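Local coordinates for protein anti-sigma-I factor RsgI2 (Clostridium thermocellum, PDB 4B9P) that probably holds the sigma factor SigI2 inactive until its extracellular family 3 carbohydrate-binding module, the part given here, senses cellulose outside the cell, at residues Thr20-Pro25 with Leu117-Pro122; Ile57-Trp62 with Ile108-Asn113; Ser68-Thr73 with Ile90-Ser95. All coordinates share one frame; numbering follows the deposited sequence.

Contact 1. Residues Thr20-Pro25 with Leu117-Pro122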
loop_
_atom_site.group_PDB
_atom_site.type_symbol
_atom_site.label_atom_id
_atom_site.label_comp_id
_atom_site.label_asym_id
_atom_site.label_seq_id
_atom_site.Cartn_x
_atom_site.Cartn_y
_atom_site.Cartn_z
ATOM N N THR A 20 -8.020 -13.304 -5.693
ATOM C CA THR A 20 -6.633 -13.594 -5.372
ATOM C C THR A 20 -6.531 -14.063 -3.924
ATOM O O THR A 20 -7.314 -13.589 -3.075
ATOM C CB THR A 20 -5.760 -12.338 -5.594
ATOM O OG1 THR A 20 -4.399 -12.693 -5.377
ATOM C CG2 THR A 20 -6.113 -11.156 -4.646
ATOM N N LYS A 21 -5.518 -14.879 -3.602
ATOM C CA LYS A 21 -5.276 -15.191 -2.187
ATOM C C LYS A 21 -4.218 -14.281 -1.593
ATOM O O LYS A 21 -3.870 -14.416 -0.418
ATOM C CB LYS A 21 -4.924 -16.651 -1.979
ATOM C CG LYS A 21 -3.661 -17.072 -2.677
ATOM C CD LYS A 21 -3.437 -18.591 -2.359
ATOM C CE LYS A 21 -2.404 -19.264 -3.227
ATOM N NZ LYS A 21 -1.017 -18.828 -2.853
ATOM N N GLU A 22 -3.735 -13.302 -2.376
ATOM C CA GLU A 22 -2.880 -12.262 -1.822
ATOM C C GLU A 22 -2.987 -10.999 -2.614
ATOM O O GLU A 22 -2.953 -11.011 -3.836
ATOM C CB GLU A 22 -1.411 -12.648 -1.664
ATOM C CG GLU A 22 -0.797 -13.572 -2.605
ATOM C CD GLU A 22 0.661 -13.868 -2.223
ATOM O OE1 GLU A 22 1.495 -13.018 -2.533
ATOM O OE2 GLU A 22 0.983 -14.913 -1.593
ATOM N N LEU A 23 -3.154 -9.887 -1.920
ATOM C CA LEU A 23 -3.029 -8.571 -2.562
ATOM C C LEU A 23 -1.555 -8.300 -2.769
ATOM O O LEU A 23 -0.761 -8.496 -1.859
ATOM C CB LEU A 23 -3.617 -7.487 -1.668
ATOM C CG LEU A 23 -5.025 -7.720 -1.140
ATOM C CD1 LEU A 23 -5.479 -6.554 -0.243
ATOM C CD2 LEU A 23 -6.010 -7.958 -2.274
ATOM N N GLN A 24 -1.195 -7.850 -3.974
ATOM C CA GLN A 24 0.206 -7.554 -4.281
ATOM C C GLN A 24 0.352 -6.152 -4.872
ATOM O O GLN A 24 0.765 -5.979 -6.010
ATOM C CB GLN A 24 0.778 -8.596 -5.236
ATOM C CG GLN A 24 1.003 -9.921 -4.536
ATOM C CD GLN A 24 1.983 -10.801 -5.289
ATOM O OE1 GLN A 24 2.502 -10.417 -6.357
ATOM N NE2 GLN A 24 2.230 -11.980 -4.757
ATOM N N PRO A 25 0.049 -5.119 -4.078
ATOM C CA PRO A 25 0.354 -3.753 -4.523
ATOM C C PRO A 25 1.853 -3.486 -4.494
ATOM O O PRO A 25 2.558 -3.866 -3.529
ATOM C CB PRO A 25 -0.387 -2.894 -3.485
ATOM C CG PRO A 25 -0.310 -3.697 -2.249
ATOM C CD PRO A 25 -0.415 -5.143 -2.679
ATOM N N LEU A 117 -0.288 -16.898 2.876
ATOM C CA LEU A 117 0.938 -16.229 2.480
ATOM C C LEU A 117 2.150 -17.147 2.645
ATOM O O LEU A 117 3.236 -16.866 2.154
ATOM C CB LEU A 117 1.100 -14.915 3.225
ATOM C CG LEU A 117 0.513 -13.731 2.426
ATOM C CD1 LEU A 117 -0.963 -13.897 2.069
ATOM C CD2 LEU A 117 0.771 -12.421 3.156
ATOM N N SER A 118 1.941 -18.263 3.332
ATOM C CA SER A 118 2.992 -19.237 3.508
ATOM C C SER A 118 3.150 -20.208 2.324
ATOM O O SER A 118 4.083 -21.017 2.308
ATOM C CB SER A 118 2.779 -19.975 4.829
ATOM O OG SER A 118 1.570 -20.704 4.851
ATOM N N LEU A 119 2.259 -20.092 1.337
ATOM C CA LEU A 119 2.260 -20.928 0.117
ATOM C C LEU A 119 2.031 -22.401 0.418
ATOM O O LEU A 119 2.524 -23.301 -0.284
ATOM C CB LEU A 119 3.540 -20.774 -0.691
ATOM C CG LEU A 119 3.845 -19.326 -1.067
ATOM C CD1 LEU A 119 4.947 -19.377 -2.085
ATOM C CD2 LEU A 119 2.619 -18.572 -1.606
ATOM N N ALA A 120 1.294 -22.630 1.492
ATOM C CA ALA A 120 0.811 -23.949 1.814
ATOM C C ALA A 120 -0.696 -23.836 1.721
ATOM O O ALA A 120 -1.235 -22.732 1.580
ATOM C CB ALA A 120 1.259 -24.359 3.214
ATOM N N THR A 121 -1.379 -24.965 1.732
ATOM C CA THR A 121 -2.821 -24.962 1.577
ATOM C C THR A 121 -3.462 -24.393 2.855
ATOM O O THR A 121 -3.254 -24.917 3.927
ATOM C CB THR A 121 -3.262 -26.421 1.360
ATOM O OG1 THR A 121 -2.653 -26.878 0.156
ATOM C CG2 THR A 121 -4.749 -26.552 1.250
ATOM N N PRO A 122 -4.249 -23.315 2.760
ATOM C CA PRO A 122 -4.892 -22.815 3.982
ATOM C C PRO A 122 -5.969 -23.799 4.449
ATOM O O PRO A 122 -6.709 -24.318 3.615
ATOM C CB PRO A 122 -5.548 -21.486 3.527
ATOM C CG PRO A 122 -4.911 -21.172 2.215
ATOM C CD PRO A 122 -4.482 -22.451 1.598
HETATM O O HOH W 1 -1.698 -20.989 -0.729
#
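Lys21 and Glu22 reach across to Leu119 at about a right angle to its side chain, and both meet the same methyl group. The ammonium NZ of Lys21 stands 3.9 Å from CD2 of Leu119, and carboxylate OE2 of Glu22 lies 4.0 Å from that CD2. The lysine chain runs extended until it bends at its last torsion (chi4 73°), which sets NZ beside the leucine. From there NZ makes a weak 3.1 Å hydrogen bond to a water, and that water donates to the carbonyl O of Ala120, 2.9 Å away; no hydrogen bond runs directly between the two segments. On the buried side Leu117 takes over: its CD1 lies 4.0 Å from CB of Glu22 and 3.9 Å from the carbonyl O of Lys21. The 20-25 loop also braces itself, since Thr20 OG1 donates to Glu22 O at 2.7 Å from above the carbonyl plane. Arg110, from strand 104-111, reaches both segments: its NH1 is hydrogen-bonded to Leu117 O and forms a long, weak ion pair with Glu22 OE2. At Leu119, with positive phi, the chain turns out of helix 114-117. This is plain loop-to-loop packing at one end of the CBM3 beta-sandwich, joining the connection between strands 19-20 and 25-31 to the chain that leaves the short helix.

Contact 2. Residues Ile57-Trp62 with Ile108-Asn113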
loop_
_atom_site.group_PDB
_atom_site.type_symbol
_atom_site.label_atom_id
_atom_site.label_comp_id
_atom_site.label_asym_id
_atom_site.label_seq_id
_atom_site.Cartn_x
_atom_site.Cartn_y
_atom_site.Cartn_z
ATOM N N ILE A 57 -2.561 -10.342 7.310
ATOM C CA ILE A 57 -1.269 -9.817 7.725
ATOM C C ILE A 57 -0.645 -9.090 6.547
ATOM O O ILE A 57 -1.005 -9.310 5.376
ATOM C CB ILE A 57 -0.325 -10.949 8.236
ATOM C CG1 ILE A 57 0.005 -11.932 7.111
ATOM C CG2 ILE A 57 -0.916 -11.628 9.489
ATOM C CD1 ILE A 57 1.196 -12.827 7.442
ATOM N N TYR A 58 0.307 -8.235 6.866
ATOM C CA TYR A 58 1.092 -7.512 5.897
ATOM C C TYR A 58 2.525 -8.037 5.937
ATOM O O TYR A 58 3.093 -8.227 7.027
ATOM C CB TYR A 58 1.141 -6.005 6.305
ATOM C CG TYR A 58 2.127 -5.228 5.464
ATOM C CD1 TYR A 58 1.742 -4.717 4.244
ATOM C CD2 TYR A 58 3.469 -5.104 5.855
ATOM C CE1 TYR A 58 2.648 -4.033 3.418
ATOM C CE2 TYR A 58 4.374 -4.434 5.064
ATOM C CZ TYR A 58 3.973 -3.942 3.835
ATOM O OH TYR A 58 4.885 -3.337 3.017
ATOM N N THR A 59 3.140 -8.203 4.768
ATOM C CA THR A 59 4.558 -8.395 4.738
ATOM C C THR A 59 5.183 -7.557 3.615
ATOM O O THR A 59 4.596 -7.389 2.543
ATOM C CB THR A 59 4.950 -9.869 4.640
ATOM O OG1 THR A 59 6.368 -10.021 4.843
ATOM C CG2 THR A 59 4.542 -10.440 3.327
ATOM N N CYS A 60 6.387 -7.024 3.866
ATOM C CA CYS A 60 7.168 -6.368 2.830
ATOM C C CYS A 60 8.216 -7.351 2.339
ATOM O O CYS A 60 9.111 -7.726 3.084
ATOM C CB CYS A 60 7.836 -5.102 3.380
ATOM S SG CYS A 60 8.942 -4.334 2.200
ATOM N N ASP A 61 8.049 -7.788 1.094
ATOM C CA ASP A 61 8.963 -8.724 0.498
ATOM C C ASP A 61 10.289 -8.067 0.133
ATOM O O ASP A 61 11.329 -8.732 0.166
ATOM C CB ASP A 61 8.339 -9.368 -0.739
ATOM C CG ASP A 61 7.373 -10.479 -0.393
ATOM O OD1 ASP A 61 7.380 -10.990 0.755
ATOM O OD2 ASP A 61 6.610 -10.847 -1.293
ATOM N N TRP A 62 10.264 -6.785 -0.216
ATOM C CA TRP A 62 11.466 -6.107 -0.654
ATOM C C TRP A 62 11.229 -4.622 -0.704
ATOM O O TRP A 62 10.124 -4.169 -1.016
ATOM C CB TRP A 62 11.843 -6.561 -2.069
ATOM C CG TRP A 62 13.094 -5.918 -2.617
ATOM C CD1 TRP A 62 14.367 -6.362 -2.435
ATOM C CD2 TRP A 62 13.191 -4.752 -3.429
ATOM N NE1 TRP A 62 15.247 -5.546 -3.077
ATOM C CE2 TRP A 62 14.568 -4.542 -3.694
ATOM C CE3 TRP A 62 12.256 -3.851 -3.942
ATOM C CZ2 TRP A 62 15.040 -3.487 -4.464
ATOM C CZ3 TRP A 62 12.743 -2.771 -4.719
ATOM C CH2 TRP A 62 14.118 -2.608 -4.958
ATOM N N ILE A 108 7.596 -3.494 -2.255
ATOM C CA ILE A 108 6.885 -4.656 -2.781
ATOM C C ILE A 108 6.229 -5.335 -1.582
ATOM O O ILE A 108 6.946 -5.746 -0.672
ATOM C CB ILE A 108 7.885 -5.605 -3.480
ATOM C CG1 ILE A 108 8.495 -4.934 -4.720
ATOM C CG2 ILE A 108 7.196 -6.916 -3.857
ATOM C CD1 ILE A 108 9.407 -5.802 -5.501
ATOM N N SER A 109 4.896 -5.459 -1.595
ATOM C CA SER A 109 4.150 -5.974 -0.459
ATOM C C SER A 109 3.266 -7.124 -0.835
ATOM O O SER A 109 2.866 -7.275 -1.988
ATOM C CB SER A 109 3.234 -4.890 0.097
ATOM O OG SER A 109 3.956 -3.718 0.445
ATOM N N ARG A 110 2.937 -7.913 0.179
ATOM C CA ARG A 110 1.916 -8.959 0.066
ATOM C C ARG A 110 1.016 -8.862 1.273
ATOM O O ARG A 110 1.506 -8.751 2.387
ATOM C CB ARG A 110 2.559 -10.362 -0.007
ATOM C CG ARG A 110 3.434 -10.563 -1.225
ATOM C CD ARG A 110 3.829 -12.011 -1.361
ATOM N NE ARG A 110 4.681 -12.353 -0.263
ATOM C CZ ARG A 110 4.624 -13.463 0.466
ATOM N NH1 ARG A 110 3.715 -14.423 0.253
ATOM N NH2 ARG A 110 5.514 -13.592 1.427
ATOM N N ILE A 111 -0.288 -9.002 1.061
ATOM C CA ILE A 111 -1.261 -8.913 2.146
ATOM C C ILE A 111 -2.287 -10.034 1.954
ATOM O O ILE A 111 -2.801 -10.258 0.862
ATOM C CB ILE A 111 -2.035 -7.540 2.134
ATOM C CG1 ILE A 111 -1.032 -6.374 2.307
ATOM C CG2 ILE A 111 -3.123 -7.469 3.201
ATOM C CD1 ILE A 111 -0.634 -5.740 1.009
ATOM N N GLY A 112 -2.592 -10.727 3.044
ATOM C CA GLY A 112 -3.617 -11.755 2.984
ATOM C C GLY A 112 -3.646 -12.580 4.237
ATOM O O GLY A 112 -2.937 -12.314 5.226
ATOM N N ASN A 113 -4.490 -13.616 4.209
ATOM C CA ASN A 113 -4.599 -14.560 5.319
ATOM C C ASN A 113 -3.206 -15.156 5.572
ATOM O O ASN A 113 -2.555 -15.630 4.628
ATOM C CB ASN A 113 -5.604 -15.639 4.860
ATOM C CG ASN A 113 -5.929 -16.684 5.908
ATOM O OD1 ASN A 113 -5.073 -17.138 6.640
ATOM N ND2 ASN A 113 -7.175 -17.118 5.924
#
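An antiparallel strand pair at the edge of one sheet of the CBM3 beta-sandwich, interrupted by a classic beta bulge, joins Ile57-Trp62 to Ile108-Gly112. Thr59 and Arg110 form a hydrogen-bonded pair, with Thr59 N to Arg110 O and Arg110 N to Thr59 O both nearly straight, while Tyr58 with Ile111 and Cys60 with Ser109 are non-hydrogen-bonded pairs. At the bulge Asp61 and Trp62 both face Ile108: Asp61 N donates to Ile108 O over a bent path (134°), and Ile108 N donates to Trp62 O at 2.9 Å. With the extra residue at the bulge, Asp61 lies beside Arg110 and forms a salt bridge with it. The guanidinium comes side-on, NE and NH2 both pointing at the syn lone pair of Asp61 OD1, at 3.2 and 3.3 Å, with the carboxylate only 24° from coplanar. The hydrogen bond from NE to OD2, 2.7 Å long, is weak because it is bent. On the same face CG2 of Thr59 packs 3.8 Å from Arg110 NH2, the two side chains lying side by side. The other face turns toward the second sheet. There CG of Tyr58 is anti to the backbone N (chi1 171°); OH donates to Ser109 OG, 2.8 Å away at the ring edge, and CD1 meets Ile111 CG1 obliquely at 3.8 Å. At the bulge, Trp62 CE3 rests 3.8 Å from Ile108 CD1. Two donors on one oxygen, and NH1 held by Leu117 O, should restrict the guanidinium's rotation, and its charge probably favours an ionised Asp61.

Contact 3. Residues Ser68-Thr73 with Ile90-Ser95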
loop_
_atom_site.group_PDB
_atom_site.type_symbol
_atom_site.label_atom_id
_atom_site.label_comp_id
_atom_site.label_asym_id
_atom_site.label_seq_id
_atom_site.Cartn_x
_atom_site.Cartn_y
_atom_site.Cartn_z
ATOM N N SER A 68 13.429 -3.911 6.464
ATOM C CA SER A 68 13.470 -3.601 7.872
ATOM C C SER A 68 13.185 -2.144 8.167
ATOM O O SER A 68 12.930 -1.822 9.309
ATOM C CB SER A 68 14.801 -4.041 8.505
ATOM O OG SER A 68 15.885 -3.662 7.668
ATOM N N LYS A 69 13.203 -1.288 7.158
ATOM C CA LYS A 69 12.851 0.132 7.326
ATOM C C LYS A 69 11.377 0.440 7.042
ATOM O O LYS A 69 10.933 1.580 7.192
ATOM C CB LYS A 69 13.789 1.055 6.471
ATOM C CG LYS A 69 15.227 0.977 6.976
ATOM C CD LYS A 69 16.155 1.828 6.138
ATOM C CE LYS A 69 17.585 1.667 6.668
ATOM N NZ LYS A 69 18.517 2.579 6.001
ATOM N N ILE A 70 10.631 -0.584 6.614
ATOM C CA ILE A 70 9.239 -0.451 6.217
ATOM C C ILE A 70 8.347 -1.007 7.310
ATOM O O ILE A 70 8.679 -2.044 7.895
ATOM C CB ILE A 70 8.976 -1.266 4.885
ATOM C CG1 ILE A 70 9.939 -0.848 3.767
ATOM C CG2 ILE A 70 7.527 -1.064 4.498
ATOM C CD1 ILE A 70 9.946 0.668 3.452
ATOM N N THR A 71 7.225 -0.338 7.553
ATOM C CA THR A 71 6.183 -0.869 8.428
ATOM C C THR A 71 4.895 -1.041 7.606
ATOM O O THR A 71 4.670 -0.300 6.655
ATOM C CB THR A 71 5.904 0.062 9.633
ATOM O OG1 THR A 71 5.282 1.267 9.193
ATOM C CG2 THR A 71 7.201 0.446 10.318
ATOM N N GLY A 72 4.063 -2.006 7.966
ATOM C CA GLY A 72 2.766 -2.113 7.337
ATOM C C GLY A 72 1.780 -2.632 8.341
ATOM O O GLY A 72 2.109 -3.536 9.126
ATOM N N THR A 73 0.560 -2.110 8.283
ATOM C CA THR A 73 -0.485 -2.498 9.198
ATOM C C THR A 73 -1.754 -2.656 8.384
ATOM O O THR A 73 -2.003 -1.879 7.459
ATOM C CB THR A 73 -0.707 -1.378 10.249
ATOM O OG1 THR A 73 0.554 -0.902 10.753
ATOM C CG2 THR A 73 -1.635 -1.861 11.398
ATOM N N ILE A 90 1.123 1.714 5.007
ATOM C CA ILE A 90 2.549 1.476 4.912
ATOM C C ILE A 90 3.229 2.713 5.462
ATOM O O ILE A 90 2.850 3.843 5.158
ATOM C CB ILE A 90 2.935 1.254 3.448
ATOM C CG1 ILE A 90 2.365 -0.066 2.971
ATOM C CG2 ILE A 90 4.474 1.260 3.278
ATOM C CD1 ILE A 90 2.584 -0.338 1.471
ATOM N N GLY A 91 4.197 2.503 6.329
ATOM C CA GLY A 91 4.943 3.594 6.904
ATOM C C GLY A 91 6.401 3.212 6.960
ATOM O O GLY A 91 6.840 2.227 6.337
ATOM N N PHE A 92 7.156 4.009 7.716
ATOM C CA PHE A 92 8.601 3.865 7.746
ATOM C C PHE A 92 9.056 3.986 9.177
ATOM O O PHE A 92 8.459 4.714 9.983
ATOM C CB PHE A 92 9.208 4.984 6.903
ATOM C CG PHE A 92 8.769 4.922 5.475
ATOM C CD1 PHE A 92 9.453 4.156 4.565
ATOM C CD2 PHE A 92 7.614 5.579 5.064
ATOM C CE1 PHE A 92 9.012 4.057 3.261
ATOM C CE2 PHE A 92 7.189 5.474 3.754
ATOM C CZ PHE A 92 7.878 4.717 2.877
ATOM N N THR A 93 10.151 3.320 9.517
ATOM C CA THR A 93 10.618 3.373 10.904
ATOM C C THR A 93 11.276 4.715 11.202
ATOM O O THR A 93 11.635 5.487 10.295
ATOM C CB THR A 93 11.611 2.277 11.191
ATOM O OG1 THR A 93 12.734 2.487 10.319
ATOM C CG2 THR A 93 10.982 0.895 10.987
ATOM N N ASN A 94 11.460 4.979 12.490
ATOM C CA ASN A 94 11.998 6.241 12.951
ATOM C C ASN A 94 13.388 6.454 12.355
ATOM O O ASN A 94 13.800 7.589 12.139
ATOM C CB ASN A 94 12.041 6.241 14.479
ATOM C CG ASN A 94 12.321 7.588 15.034
ATOM O OD1 ASN A 94 11.670 8.560 14.651
ATOM N ND2 ASN A 94 13.312 7.683 15.924
ATOM N N SER A 95 14.120 5.365 12.115
ATOM C CA SER A 95 15.478 5.409 11.597
ATOM C C SER A 95 15.556 5.182 10.067
ATOM O O SER A 95 16.632 4.961 9.522
ATOM C CB SER A 95 16.318 4.415 12.380
ATOM O OG SER A 95 16.622 4.913 13.699
HETATM O O HOH W 2 14.365 0.188 10.748
HETATM O O HOH W 3 18.296 5.043 6.707
HETATM O O HOH W 4 5.589 3.465 10.797
#
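Thr71 and Gly91 face each other as a hydrogen-bonded pair of the antiparallel hairpin formed by strands 70-81 and 84-92, at the edge of one sheet of the beta-sandwich. Thr71 N points straight at Gly91 O (2.9 Å, 180°), though it approaches from above the carbonyl plane, and Gly91 N returns a bond to Thr71 O. One step further Thr93 N donates to Lys69 O at 3.0 Å, carrying the ladder past the end of strand 84-92. Waters extend this network: one connects Ser68 O with Thr93 OG1, another joins Lys69 NZ to Ser95 O, and a third bridges Thr71 OG1 and Phe92 O. The first torsion of Thr71 (chi1 69°) sets OG1 between its own backbone N and carbonyl carbon, over the backbone of Gly91, 3.3 Å from CA. Glycine bears no side chain there, which lets the hydroxyl come this near. Nearby, Thr71 CG2 meets CG2 of Thr93, from the loop after the strand. The opposite face, carrying Ile70, Ile90 and Phe92, turns inward onto strands 56-63 and 104-111, where Ile70 touches Tyr58 and Phe92 touches Val105. Ile70 and Ile90 cross at a slant, their CG2 methyls 4.0 Å apart. Beside them Ile70 and Phe92 run alongside each other, pointing the same way, and CD1 of Ile70 comes within 3.5 Å of ring atom CE1 of Phe92.

All three contacts belong to one CBM3 beta-sandwich. Contact 2 pairs the edge strand 56-63 with strand 104-111 in one sheet; contact 3 is a hairpin at the edge of the other. Their centres lie about 13 Å apart and they touch through the interior, where Tyr58 CD2 meets Gly72 CA at 3.4 Å. Contact 1, about 9 Å from contact 2 between centres, continues from it: Leu23 N probably bonds to Ile111 O, and segment 117-122 leads on from helix 114-117, after strand 104-111. Contacts 1 and 3, centres about 22 Å apart, do not touch. Along the chain, contact 1 encloses contact 2, which encloses contact 3; residues far apart in sequence thus meet in a single module, consistent with its proposed sensing role.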